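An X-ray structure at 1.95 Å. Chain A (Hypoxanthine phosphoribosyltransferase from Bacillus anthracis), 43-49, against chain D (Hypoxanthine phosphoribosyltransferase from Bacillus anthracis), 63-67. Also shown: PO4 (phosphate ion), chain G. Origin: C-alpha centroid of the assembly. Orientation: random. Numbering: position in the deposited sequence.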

# COMPACT_ATOMS: atom_id res chain seq x y z
N VAL A 43 4.07 5.84 -5.26
CA VAL A 43 3.59 5.59 -6.61
C VAL A 43 3.07 4.14 -6.67
O VAL A 43 3.83 3.18 -6.62
N LEU A 44 1.75 4.00 -6.74
CA LEU A 44 1.13 2.68 -6.86
C LEU A 44 1.44 2.03 -8.21
O LEU A 44 1.76 2.72 -9.17
N LYS A 45 1.40 0.70 -8.29
CA LYS A 45 1.10 -0.16 -7.14
C LYS A 45 2.34 -0.69 -6.47
O LYS A 45 2.33 -0.95 -5.27
N GLY A 46 3.42 -0.79 -7.23
CA GLY A 46 4.65 -1.42 -6.79
C GLY A 46 5.43 -0.93 -5.60
O GLY A 46 6.23 -1.68 -5.04
N SER A 47 5.22 0.30 -5.19
CA SER A 47 5.95 0.82 -4.08
C SER A 47 5.22 0.63 -2.76
O SER A 47 5.79 0.97 -1.72
N PHE A 48 4.03 0.03 -2.75
CA PHE A 48 3.25 -0.05 -1.50
C PHE A 48 3.89 -0.83 -0.37
O PHE A 48 3.71 -0.45 0.78
N VAL A 49 4.64 -1.88 -0.67
CA VAL A 49 5.28 -2.68 0.38
C VAL A 49 6.44 -1.89 0.96
O VAL A 49 6.58 -1.75 2.16
N THR D 63 -2.44 -12.43 -6.05
CA THR D 63 -2.56 -11.27 -6.93
C THR D 63 -3.17 -10.22 -6.03
O THR D 63 -4.12 -10.50 -5.29
N ILE D 64 -2.63 -9.00 -6.03
CA ILE D 64 -3.22 -7.98 -5.17
C ILE D 64 -3.65 -6.78 -5.97
O ILE D 64 -3.04 -6.45 -6.99
N ASP D 65 -4.76 -6.18 -5.57
CA ASP D 65 -5.25 -5.00 -6.25
C ASP D 65 -5.90 -4.15 -5.17
O ASP D 65 -6.03 -4.59 -4.01
N PHE D 66 -6.27 -2.93 -5.56
CA PHE D 66 -6.85 -1.99 -4.63
C PHE D 66 -8.16 -1.42 -5.11
O PHE D 66 -8.43 -1.36 -6.31
N ILE D 67 -8.97 -1.02 -4.15
CA ILE D 67 -10.22 -0.37 -4.45
C ILE D 67 -10.33 0.85 -3.54
O ILE D 67 -9.85 0.83 -2.41

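The peptide bond between Leu A44 and Lys A45 is cis, and Lys A45, the residue that follows it, serves two partners at once. Its backbone N donates a hydrogen bond to PO4 O1 at 3.1 Å, nearly linear at 176°, while its side chain runs to the other chain. The phosphate, probably from the crystallisation liquor, also accepts a hydrogen bond from Gly A46 N to PO4 O4 at 2.9 Å. An ideal CB on Gly A46 would lie 3.1 Å from PO4 O4 and be crowded by it.

From this loop Lys A45 points toward the strand of chain D in an extended m, t, t, t rotamer. That reach brings NZ to Asp D65 OD1 at 2.9 Å, a hydrogen bond within a salt bridge. Asp D65 reaches it by an indirect route: its CA-to-CB bond points away from chain A, as alternation along a strand would suggest for the residue between two inward-pointing neighbours, yet with chi1 t its carboxylate end comes nearer and meets the lysine ammonium group. The same OD1 also accepts from Phe D66 N at 2.8 Å, so the strand's own backbone helps hold the acceptor in place. Lys A45 NZ and Asp D65 OD2 find further hydrogen bonds elsewhere in the structure.

Beside the salt bridge the contact is apolar, and Phe D66 is its hub, with the largest covered area of any residue here. In the m rotamer it points toward chain A and turns its ring edge to the face of Phe A48, with centroids 5.2 Å apart and planes at 83°; the closest atoms are Phe D66 CZ and Phe A48 CG, at 3.8 Å. The aliphatic part of Lys A45 also lies at the edge of the Phe D66 ring, Lys A45 CG to Phe D66 CE2 at 4.2 Å, so one lysine supplies both charge and hydrocarbon. Leu A44, m then t, adds CD2 at 4.3 Å from Phe D66 CE2.

Phe A48, chi1 p at 90°, points toward the strand too, and its CZ reaches CD1 of Ile D64 (t, t) at 3.9 Å. Ile D64 and Phe D66 thus both engage the same aromatic ring.

A type I turn from Lys A45 to Phe A48 is closed by Phe A48 N to Lys A45 O at 3.2 Å, and Ser A47, rotamer p, donates from OG to Val A43 O at 2.7 Å. The design lesson: a braced turn presents a long lysine to Asp D65 and Phe D66, and an aromatic ring to Ile D64 and Phe D66.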

# COMPACT_ATOMS: atom_id res chain seq x y z
CB VAL A 43 4.68 5.84 -7.68
CG1 VAL A 43 4.09 5.73 -9.07
CG2 VAL A 43 5.31 7.22 -7.53
CB LEU A 44 -0.37 2.80 -6.70
CG LEU A 44 -0.83 3.16 -5.31
CD1 LEU A 44 -2.32 3.43 -5.33
CD2 LEU A 44 -0.50 2.04 -4.34
CB LYS A 45 0.32 -1.39 -7.63
CG LYS A 45 -1.03 -1.07 -8.23
CD LYS A 45 -1.70 -2.28 -8.90
CE LYS A 45 -2.99 -1.81 -9.56
NZ LYS A 45 -3.72 -2.92 -10.22
CB SER A 47 6.13 2.31 -4.30
OG SER A 47 4.89 2.95 -4.12
CB PHE A 48 1.78 -0.48 -1.70
CG PHE A 48 1.52 -1.96 -1.64
CD1 PHE A 48 1.78 -2.79 -2.73
CD2 PHE A 48 0.96 -2.53 -0.50
CE1 PHE A 48 1.52 -4.15 -2.66
CE2 PHE A 48 0.69 -3.88 -0.43
CZ PHE A 48 0.96 -4.69 -1.52
CB VAL A 49 5.74 -4.05 -0.14
CG1 VAL A 49 6.49 -4.80 0.94
CG2 VAL A 49 4.55 -4.87 -0.63
CB THR D 63 -3.51 -11.54 -8.12
OG1 THR D 63 -2.92 -12.49 -9.01
CG2 THR D 63 -3.77 -10.27 -8.89
CB ILE D 64 -2.33 -7.60 -3.97
CG1 ILE D 64 -3.08 -6.59 -3.07
CG2 ILE D 64 -1.02 -7.01 -4.42
CD1 ILE D 64 -2.52 -6.45 -1.68
CB ASP D 65 -6.24 -5.38 -7.36
CG ASP D 65 -6.43 -4.25 -8.40
OD1 ASP D 65 -5.81 -3.18 -8.27
OD2 ASP D 65 -7.18 -4.48 -9.39
CB PHE D 66 -5.87 -0.85 -4.42
CG PHE D 66 -4.54 -1.29 -3.91
CD1 PHE D 66 -4.38 -1.55 -2.56
CD2 PHE D 66 -3.46 -1.45 -4.76
CE1 PHE D 66 -3.16 -1.96 -2.07
CE2 PHE D 66 -2.24 -1.85 -4.27
CZ PHE D 66 -2.09 -2.11 -2.92
CB ILE D 67 -11.43 -1.30 -4.30
CG1 ILE D 67 -12.67 -0.61 -4.85
CG2 ILE D 67 -11.64 -1.71 -2.86
CD1 ILE D 67 -13.84 -1.54 -5.08
P PO4 G . 3.32 -0.83 -10.81
O1 PO4 G . 1.84 -0.60 -11.05
O2 PO4 G . 3.47 -2.16 -10.12
O3 PO4 G . 4.10 -0.88 -12.10
O4 PO4 G . 3.85 0.29 -9.94